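Long-range contacts in beta subunit of photoactivated adenylyl cyclase (PDB 5M2A), which senses blue light through a flavin-binding BLUF domain and probably makes cyclic AMP from ATP in an adenylyl cyclase domain: residues Y183-Y194 against R220-L229; L44-Q52 against K113-R124. All coordinates share one frame; numbering follows the deposited sequence.

Interaction 1: Y183-Y194 against R220-L229; sequences YFSICTRIISAY and RTSLDIISEL
R189 grips the carboxylate of E228 end-on with two nitrogens. NH1 of R189 gives a bond of 3.0 Å to OE2 of E228, and NH2 of R189 gives one of 2.8 Å to OE1 of E228. Both are nearly straight. The two planes are 19° apart, so guanidinium and carboxylate lie almost flat together, and each oxygen is met on its syn side. R189 bends at chi3 (39°) to bring its end back to the partner helix.

Near the C-terminal end of the first helix, Y194 OH donates to D224 OD2. At 2.5 Å this bond is very short, and the oxygen lies in the plane of the ring, at its edge. One face of the Y194 ring lies against the helix backbone, with T221 N over its centre. CB of R220 touches CE1 of Y194 at 3.6 Å. Y194 is the first residue past the end of helix 173-193.

Segments 183-193 and 220-229 run roughly antiparallel, at 148°, and their axes come within 9.3 Å. Both belong to the class III nucleotidyl cyclase catalytic domain and pack side by side on its central sheet, where C187 and I191 touch V206, and L229 touches T247.

The rest of the packing is largely aliphatic. I190 is a knob in a hole formed by T221, D224, I225 and E228. CG2 of I190 lies 3.8 Å from CB of D224. CG1 of I191 rests on CG2 of T221, whose OG1 bonds to A217 O. Farther along, CD1 of I186 meets CD2 of L229 at 3.8 Å. L229 CD1 reaches the Y183 ring edge, while Y183 OH bonds to T247 and S159.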
# COMPACT_ATOMS: atom_id res chain seq x y z
N TYR A 183 15.74 2.92 8.77
CA TYR A 183 14.82 3.83 9.44
C TYR A 183 13.40 3.29 9.43
O TYR A 183 12.73 3.23 10.47
CB TYR A 183 14.90 5.19 8.75
CG TYR A 183 13.95 6.19 9.33
CD1 TYR A 183 14.15 6.70 10.61
CD2 TYR A 183 12.86 6.62 8.60
CE1 TYR A 183 13.28 7.61 11.15
CE2 TYR A 183 11.97 7.55 9.13
CZ TYR A 183 12.19 8.03 10.41
OH TYR A 183 11.33 8.94 10.94
N PHE A 184 12.91 2.88 8.25
CA PHE A 184 11.58 2.28 8.19
C PHE A 184 11.47 1.03 9.05
O PHE A 184 10.44 0.82 9.71
CB PHE A 184 11.23 1.94 6.74
CG PHE A 184 10.92 3.14 5.89
CD1 PHE A 184 10.73 4.40 6.45
CD2 PHE A 184 10.80 2.99 4.51
CE1 PHE A 184 10.43 5.50 5.64
CE2 PHE A 184 10.51 4.07 3.70
CZ PHE A 184 10.32 5.34 4.26
N SER A 185 12.48 0.15 9.01
CA SER A 185 12.43 -1.08 9.80
C SER A 185 12.29 -0.76 11.28
O SER A 185 11.49 -1.39 11.99
CB SER A 185 13.69 -1.91 9.56
OG SER A 185 13.64 -3.14 10.27
N ILE A 186 13.05 0.22 11.77
CA ILE A 186 13.00 0.58 13.18
C ILE A 186 11.64 1.16 13.53
O ILE A 186 11.02 0.77 14.52
CB ILE A 186 14.13 1.58 13.50
CG1 ILE A 186 15.48 0.87 13.47
CG2 ILE A 186 13.90 2.25 14.87
CD1 ILE A 186 16.67 1.84 13.42
N CYS A 187 11.17 2.12 12.73
CA CYS A 187 9.89 2.75 13.03
C CYS A 187 8.77 1.73 13.02
O CYS A 187 7.96 1.68 13.95
CB CYS A 187 9.60 3.86 12.03
SG CYS A 187 10.71 5.31 12.18
N THR A 188 8.71 0.90 11.98
CA THR A 188 7.62 -0.06 11.87
C THR A 188 7.61 -1.05 13.03
O THR A 188 6.55 -1.38 13.59
CB THR A 188 7.73 -0.80 10.54
OG1 THR A 188 7.64 0.14 9.48
CG2 THR A 188 6.60 -1.82 10.40
N ARG A 189 8.78 -1.57 13.40
CA ARG A 189 8.85 -2.52 14.50
C ARG A 189 8.30 -1.92 15.78
O ARG A 189 7.49 -2.54 16.48
CB ARG A 189 10.28 -3.02 14.70
CG ARG A 189 10.46 -3.88 15.94
CD ARG A 189 11.85 -4.48 16.05
NE ARG A 189 12.90 -3.55 15.63
CZ ARG A 189 13.46 -2.65 16.43
NH1 ARG A 189 13.07 -2.52 17.70
NH2 ARG A 189 14.41 -1.85 15.95
N ILE A 190 8.71 -0.69 16.09
CA ILE A 190 8.37 -0.10 17.37
C ILE A 190 6.91 0.33 17.39
O ILE A 190 6.19 0.08 18.36
CB ILE A 190 9.32 1.07 17.68
CG1 ILE A 190 10.73 0.51 17.90
CG2 ILE A 190 8.85 1.84 18.92
CD1 ILE A 190 11.82 1.57 18.06
N ILE A 191 6.45 0.99 16.31
CA ILE A 191 5.03 1.36 16.20
C ILE A 191 4.17 0.12 16.42
O ILE A 191 3.18 0.14 17.17
CB ILE A 191 4.76 1.98 14.82
CG1 ILE A 191 5.42 3.36 14.71
CG2 ILE A 191 3.22 2.06 14.54
CD1 ILE A 191 5.47 3.93 13.30
N SER A 192 4.52 -0.98 15.74
CA SER A 192 3.70 -2.19 15.81
C SER A 192 3.79 -2.86 17.18
O SER A 192 2.82 -3.47 17.64
CB SER A 192 4.13 -3.16 14.70
OG SER A 192 4.02 -2.54 13.43
N ALA A 193 4.95 -2.76 17.83
CA ALA A 193 5.08 -3.31 19.18
C ALA A 193 4.16 -2.61 20.17
O ALA A 193 3.67 -3.23 21.11
CB ALA A 193 6.53 -3.20 19.65
N TYR A 194 3.93 -1.31 19.97
CA TYR A 194 3.05 -0.55 20.85
C TYR A 194 1.60 -0.58 20.39
O TYR A 194 0.77 0.14 20.96
CB TYR A 194 3.55 0.90 20.96
CG TYR A 194 4.71 1.08 21.92
CD1 TYR A 194 4.49 1.26 23.28
CD2 TYR A 194 6.02 1.07 21.47
CE1 TYR A 194 5.55 1.43 24.17
CE2 TYR A 194 7.08 1.24 22.34
CZ TYR A 194 6.84 1.42 23.68
OH TYR A 194 7.89 1.58 24.55
N ARG A 220 5.59 6.98 23.92
CA ARG A 220 6.66 6.00 24.14
C ARG A 220 7.22 5.49 22.82
O ARG A 220 8.44 5.30 22.68
CB ARG A 220 6.13 4.84 24.98
CG ARG A 220 5.78 5.24 26.38
CD ARG A 220 5.11 4.13 27.18
NE ARG A 220 4.89 4.59 28.55
CZ ARG A 220 3.83 4.28 29.28
NH1 ARG A 220 2.89 3.51 28.77
NH2 ARG A 220 3.71 4.74 30.52
N THR A 221 6.35 5.21 21.85
CA THR A 221 6.80 4.88 20.51
C THR A 221 7.79 5.92 20.00
O THR A 221 8.89 5.59 19.54
CB THR A 221 5.60 4.81 19.57
OG1 THR A 221 4.82 3.65 19.89
CG2 THR A 221 6.07 4.73 18.13
N SER A 222 7.40 7.19 20.06
CA SER A 222 8.23 8.27 19.54
C SER A 222 9.57 8.33 20.25
O SER A 222 10.62 8.50 19.62
CB SER A 222 7.47 9.59 19.68
OG SER A 222 6.21 9.49 19.02
N LEU A 223 9.55 8.27 21.58
CA LEU A 223 10.81 8.32 22.33
C LEU A 223 11.67 7.10 22.06
O LEU A 223 12.90 7.20 21.97
CB LEU A 223 10.52 8.45 23.83
CG LEU A 223 9.71 9.68 24.19
CD1 LEU A 223 9.26 9.60 25.65
CD2 LEU A 223 10.53 10.94 23.94
N ASP A 224 11.05 5.93 21.93
CA ASP A 224 11.81 4.72 21.64
C ASP A 224 12.47 4.81 20.27
O ASP A 224 13.62 4.36 20.10
CB ASP A 224 10.91 3.49 21.72
CG ASP A 224 10.65 3.05 23.16
OD1 ASP A 224 11.08 3.77 24.09
OD2 ASP A 224 10.01 1.99 23.35
N ILE A 225 11.77 5.36 19.28
CA ILE A 225 12.38 5.59 17.97
C ILE A 225 13.61 6.48 18.10
O ILE A 225 14.70 6.15 17.61
CB ILE A 225 11.36 6.24 17.01
CG1 ILE A 225 10.21 5.30 16.72
CG2 ILE A 225 12.05 6.66 15.71
CD1 ILE A 225 10.63 4.06 16.09
N ILE A 226 13.42 7.63 18.74
CA ILE A 226 14.54 8.55 18.94
C ILE A 226 15.68 7.86 19.66
O ILE A 226 16.86 8.00 19.27
CB ILE A 226 14.04 9.78 19.73
CG1 ILE A 226 13.03 10.58 18.89
CG2 ILE A 226 15.21 10.63 20.25
CD1 ILE A 226 12.19 11.53 19.74
N SER A 227 15.36 7.09 20.69
CA SER A 227 16.39 6.42 21.48
C SER A 227 17.14 5.40 20.64
O SER A 227 18.37 5.30 20.72
CB SER A 227 15.75 5.75 22.70
OG SER A 227 16.72 4.97 23.40
N GLU A 228 16.42 4.63 19.82
CA GLU A 228 17.09 3.61 19.01
C GLU A 228 17.99 4.25 17.96
O GLU A 228 19.07 3.73 17.66
CB GLU A 228 16.07 2.69 18.36
CG GLU A 228 15.41 1.73 19.35
CD GLU A 228 15.06 0.39 18.73
OE1 GLU A 228 15.47 0.14 17.57
OE2 GLU A 228 14.38 -0.43 19.38
N LEU A 229 17.55 5.37 17.38
CA LEU A 229 18.42 6.06 16.43
C LEU A 229 19.68 6.59 17.11
O LEU A 229 20.77 6.53 16.53
CB LEU A 229 17.67 7.21 15.76
CG LEU A 229 16.46 6.85 14.91
CD1 LEU A 229 16.03 8.06 14.10
CD2 LEU A 229 16.69 5.64 14.02

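Interaction 2: L44-Q52 against K113-R124. With FMN (flavin mononucleotide), chain F.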
# COMPACT_ATOMS: atom_id res chain seq x y z
N LEU A 44 -2.82 -28.97 5.74
CA LEU A 44 -1.95 -29.19 4.59
C LEU A 44 -0.65 -28.43 4.79
O LEU A 44 -0.63 -27.33 5.35
CB LEU A 44 -2.61 -28.72 3.29
CG LEU A 44 -3.50 -29.68 2.50
CD1 LEU A 44 -4.80 -29.89 3.22
CD2 LEU A 44 -3.75 -29.13 1.11
N TYR A 45 0.45 -29.01 4.34
CA TYR A 45 1.69 -28.24 4.31
C TYR A 45 2.40 -28.42 2.98
O TYR A 45 2.32 -29.48 2.34
CB TYR A 45 2.62 -28.57 5.49
CG TYR A 45 3.02 -30.00 5.69
CD1 TYR A 45 2.14 -30.92 6.24
CD2 TYR A 45 4.31 -30.43 5.38
CE1 TYR A 45 2.51 -32.23 6.44
CE2 TYR A 45 4.69 -31.74 5.58
CZ TYR A 45 3.79 -32.63 6.12
OH TYR A 45 4.17 -33.94 6.32
N LEU A 46 3.06 -27.35 2.56
CA LEU A 46 3.65 -27.27 1.22
C LEU A 46 4.73 -26.21 1.26
O LEU A 46 4.43 -25.04 1.49
CB LEU A 46 2.59 -26.92 0.17
CG LEU A 46 3.04 -26.91 -1.29
CD1 LEU A 46 3.53 -28.29 -1.72
CD2 LEU A 46 1.92 -26.43 -2.19
N GLN A 47 5.98 -26.62 1.06
CA GLN A 47 7.11 -25.70 0.91
C GLN A 47 7.15 -24.68 2.04
O GLN A 47 7.07 -23.47 1.84
CB GLN A 47 7.05 -25.00 -0.45
CG GLN A 47 6.92 -25.95 -1.63
CD GLN A 47 8.15 -26.79 -1.83
OE1 GLN A 47 9.26 -26.26 -1.97
NE2 GLN A 47 7.98 -28.11 -1.83
N GLY A 48 7.26 -25.20 3.26
CA GLY A 48 7.42 -24.34 4.42
C GLY A 48 6.20 -23.55 4.81
O GLY A 48 6.32 -22.60 5.60
N LEU A 49 5.02 -23.90 4.30
CA LEU A 49 3.79 -23.22 4.66
C LEU A 49 2.78 -24.23 5.19
O LEU A 49 2.71 -25.36 4.71
CB LEU A 49 3.20 -22.47 3.45
CG LEU A 49 4.06 -21.31 2.96
CD1 LEU A 49 3.42 -20.61 1.77
CD2 LEU A 49 4.34 -20.33 4.08
N PHE A 50 2.03 -23.82 6.21
CA PHE A 50 0.89 -24.58 6.72
C PHE A 50 -0.40 -23.95 6.21
O PHE A 50 -0.50 -22.73 6.10
CB PHE A 50 0.87 -24.57 8.26
CG PHE A 50 1.79 -25.57 8.90
CD1 PHE A 50 1.86 -26.87 8.45
CD2 PHE A 50 2.57 -25.20 10.00
CE1 PHE A 50 2.70 -27.79 9.07
CE2 PHE A 50 3.41 -26.11 10.62
CZ PHE A 50 3.47 -27.41 10.15
N PHE A 51 -1.37 -24.80 5.90
CA PHE A 51 -2.74 -24.38 5.60
C PHE A 51 -3.63 -25.18 6.52
O PHE A 51 -3.50 -26.40 6.58
CB PHE A 51 -3.14 -24.67 4.14
CG PHE A 51 -2.16 -24.18 3.11
CD1 PHE A 51 -0.91 -24.77 2.98
CD2 PHE A 51 -2.50 -23.17 2.23
CE1 PHE A 51 -0.01 -24.33 2.02
CE2 PHE A 51 -1.59 -22.73 1.28
CZ PHE A 51 -0.35 -23.32 1.17
N GLN A 52 -4.52 -24.53 7.25
CA GLN A 52 -5.42 -25.31 8.09
C GLN A 52 -6.84 -24.79 8.01
O GLN A 52 -7.07 -23.58 8.01
CB GLN A 52 -4.95 -25.38 9.55
CG GLN A 52 -5.67 -26.51 10.34
CD GLN A 52 -5.09 -26.73 11.72
OE1 GLN A 52 -4.50 -25.82 12.32
NE2 GLN A 52 -5.26 -27.94 12.25
N LYS A 113 -1.41 -28.27 -7.27
CA LYS A 113 -0.35 -28.08 -6.28
C LYS A 113 0.56 -26.92 -6.66
O LYS A 113 0.95 -26.12 -5.80
CB LYS A 113 0.44 -29.39 -6.15
CG LYS A 113 1.70 -29.32 -5.31
CD LYS A 113 2.31 -30.72 -5.24
CE LYS A 113 3.77 -30.69 -4.81
NZ LYS A 113 4.36 -32.06 -4.85
N SER A 114 0.91 -26.81 -7.94
CA SER A 114 1.77 -25.71 -8.38
C SER A 114 1.08 -24.37 -8.21
O SER A 114 1.68 -23.42 -7.68
CB SER A 114 2.18 -25.93 -9.83
OG SER A 114 3.14 -24.96 -10.24
N LEU A 115 -0.18 -24.27 -8.65
CA LEU A 115 -0.92 -23.02 -8.51
C LEU A 115 -1.03 -22.61 -7.04
O LEU A 115 -0.83 -21.44 -6.70
CB LEU A 115 -2.30 -23.16 -9.14
CG LEU A 115 -2.27 -23.35 -10.66
CD1 LEU A 115 -3.62 -23.82 -11.17
CD2 LEU A 115 -1.86 -22.06 -11.34
N LEU A 116 -1.34 -23.57 -6.16
CA LEU A 116 -1.47 -23.24 -4.75
C LEU A 116 -0.17 -22.68 -4.18
O LEU A 116 -0.19 -21.71 -3.40
CB LEU A 116 -1.91 -24.48 -3.96
CG LEU A 116 -2.11 -24.33 -2.45
CD1 LEU A 116 -3.28 -23.41 -2.14
CD2 LEU A 116 -2.30 -25.70 -1.78
N GLN A 117 0.97 -23.25 -4.55
CA GLN A 117 2.24 -22.75 -4.03
C GLN A 117 2.55 -21.37 -4.59
O GLN A 117 2.97 -20.46 -3.86
CB GLN A 117 3.37 -23.72 -4.34
CG GLN A 117 4.73 -23.27 -3.83
CD GLN A 117 5.85 -24.15 -4.33
OE1 GLN A 117 5.62 -25.16 -4.98
NE2 GLN A 117 7.09 -23.75 -4.04
N THR A 118 2.33 -21.18 -5.90
CA THR A 118 2.61 -19.90 -6.53
C THR A 118 1.72 -18.80 -5.96
O THR A 118 2.20 -17.71 -5.61
CB THR A 118 2.42 -20.01 -8.04
OG1 THR A 118 3.42 -20.89 -8.57
CG2 THR A 118 2.54 -18.65 -8.71
N ILE A 119 0.42 -19.06 -5.84
CA ILE A 119 -0.51 -18.01 -5.40
C ILE A 119 -0.30 -17.69 -3.93
O ILE A 119 -0.39 -16.53 -3.51
CB ILE A 119 -1.96 -18.41 -5.71
CG1 ILE A 119 -2.91 -17.23 -5.47
CG2 ILE A 119 -2.40 -19.59 -4.87
CD1 ILE A 119 -2.81 -16.15 -6.51
N THR A 120 -0.01 -18.71 -3.11
CA THR A 120 0.19 -18.47 -1.69
C THR A 120 1.47 -17.68 -1.45
O THR A 120 1.48 -16.74 -0.65
CB THR A 120 0.21 -19.79 -0.92
OG1 THR A 120 -0.98 -20.52 -1.20
CG2 THR A 120 0.27 -19.52 0.57
N GLN A 121 2.55 -18.03 -2.14
CA GLN A 121 3.79 -17.30 -1.99
C GLN A 121 3.63 -15.86 -2.46
O GLN A 121 4.16 -14.93 -1.83
CB GLN A 121 4.90 -18.01 -2.75
CG GLN A 121 5.36 -19.28 -2.05
CD GLN A 121 6.35 -20.10 -2.85
OE1 GLN A 121 6.52 -19.89 -4.05
NE2 GLN A 121 6.99 -21.05 -2.19
N SER A 122 2.90 -15.65 -3.55
CA SER A 122 2.58 -14.30 -3.99
C SER A 122 1.73 -13.57 -2.95
O SER A 122 1.96 -12.39 -2.67
CB SER A 122 1.87 -14.34 -5.34
OG SER A 122 1.61 -13.05 -5.84
N HIS A 123 0.74 -14.26 -2.38
CA HIS A 123 -0.11 -13.67 -1.35
C HIS A 123 0.73 -13.14 -0.19
O HIS A 123 0.50 -12.02 0.29
CB HIS A 123 -1.10 -14.74 -0.86
CG HIS A 123 -2.20 -14.21 0.02
ND1 HIS A 123 -2.01 -13.91 1.35
CD2 HIS A 123 -3.51 -13.99 -0.23
CE1 HIS A 123 -3.15 -13.51 1.88
NE2 HIS A 123 -4.08 -13.54 0.94
N ARG A 124 1.73 -13.91 0.24
CA ARG A 124 2.53 -13.51 1.38
C ARG A 124 3.38 -12.29 1.06
O ARG A 124 3.70 -11.51 1.96
CB ARG A 124 3.42 -14.66 1.85
CG ARG A 124 2.65 -15.96 2.07
CD ARG A 124 2.68 -16.37 3.52
NE ARG A 124 1.82 -15.54 4.35
CZ ARG A 124 1.70 -15.68 5.66
NH1 ARG A 124 0.90 -14.88 6.34
NH2 ARG A 124 2.40 -16.62 6.30
N1 FMN F . -3.98 -28.75 18.36
C2 FMN F . -5.27 -29.23 18.37
O2 FMN F . -5.76 -29.65 19.42
N3 FMN F . -6.03 -29.24 17.22
C4 FMN F . -5.49 -28.77 16.04
O4 FMN F . -6.16 -28.77 15.01
C4A FMN F . -4.19 -28.28 16.02
N5 FMN F . -3.67 -27.82 14.84
C5A FMN F . -2.39 -27.33 14.80
C6 FMN F . -1.88 -26.87 13.60
C7 FMN F . -0.59 -26.38 13.55
C7M FMN F . -0.06 -25.88 12.24
C8 FMN F . 0.20 -26.36 14.70
C8M FMN F . 1.60 -25.83 14.66
C9 FMN F . -0.32 -26.83 15.91
C9A FMN F . -1.62 -27.31 15.96
N10 FMN F . -2.14 -27.78 17.15
C10 FMN F . -3.43 -28.27 17.18
C1' FMN F . -1.27 -27.77 18.38
C2' FMN F . -1.73 -26.81 19.47
O2' FMN F . -1.15 -25.54 19.25
C3' FMN F . -1.27 -27.35 20.82
O3' FMN F . 0.09 -27.70 20.73
C4' FMN F . -2.09 -28.57 21.20
O4' FMN F . -3.46 -28.23 21.26
C5' FMN F . -1.66 -29.13 22.56
O5' FMN F . -1.85 -28.13 23.54
P FMN F . -1.73 -28.48 25.10
O1P FMN F . -3.03 -29.12 25.54
O2P FMN F . -0.58 -29.43 25.31
O3P FMN F . -1.50 -27.20 25.88
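The beta hairpin of strands 40-46 and 49-55 packs on helix 110-129 through L46, L49 and F51. A type I' turn from L46 to L49 joins the strands. Both strand segments run roughly crosswise to the helix, at 79° and 102°.

L46 lies over the helix backbone near the turn. With CG anti to the backbone N (chi1 -176°), it holds its two methyls over K113 and Q117. CD2 of L46 lies 3.8 Å from CB of Q117, while its CD1 meets CE of K113 at 3.9 Å. The K113 amine reaches on to N104 O.

The L49 and T120 side chains lie alongside each other, pointing opposite ways. CD1 of L49 touches CG2 of T120 at 3.5 Å. F51 turns the edge of its ring to T120, with OG1 of T120 in the ring plane, 3.4 Å from CE2 of F51. That T120 hydroxyl donates to L116 O within the helix at 2.6 Å. L116 O also takes T120 N, from the opposite face of its plane. CD2 of L116 lies over one face of the F51 ring, near its rim.

Alternate residues point to the flavin side. Q52 NE2 donates to FMN N5 at 3.0 Å, and more weakly to FMN O4, while Q52 OE1 accepts from Y10 OH. The ring of F50 has the flavin methyl C7M over one face, 3.5 Å from CD2 of F50.

L115 of the second subunit also packs on F51. A sheet with the flavin on one face and, on the other, a helix that follows the domain's last strand is consistent with the BLUF fold.

From the N terminus, interaction 2 comes first. It closes a loop of 60 residues, bringing the hairpin of the flavin-binding domain onto helix 110-129. Interaction 1 opens later, in the cyclase domain, and closes a shorter loop of 25 residues between helices 173-193 and 215-235, with strands 197-202 and 205-211 inside it. The two loops are in series and neither nest nor cross. The centres of interaction 1 and interaction 2 lie about 32 Å apart. The nearest atoms of interaction 1 and interaction 2 are about 13 Å apart, without touching. Interaction 2 thus belongs to the light-sensing part and interaction 1 to the catalytic part. Both also border the second subunit of the dimer.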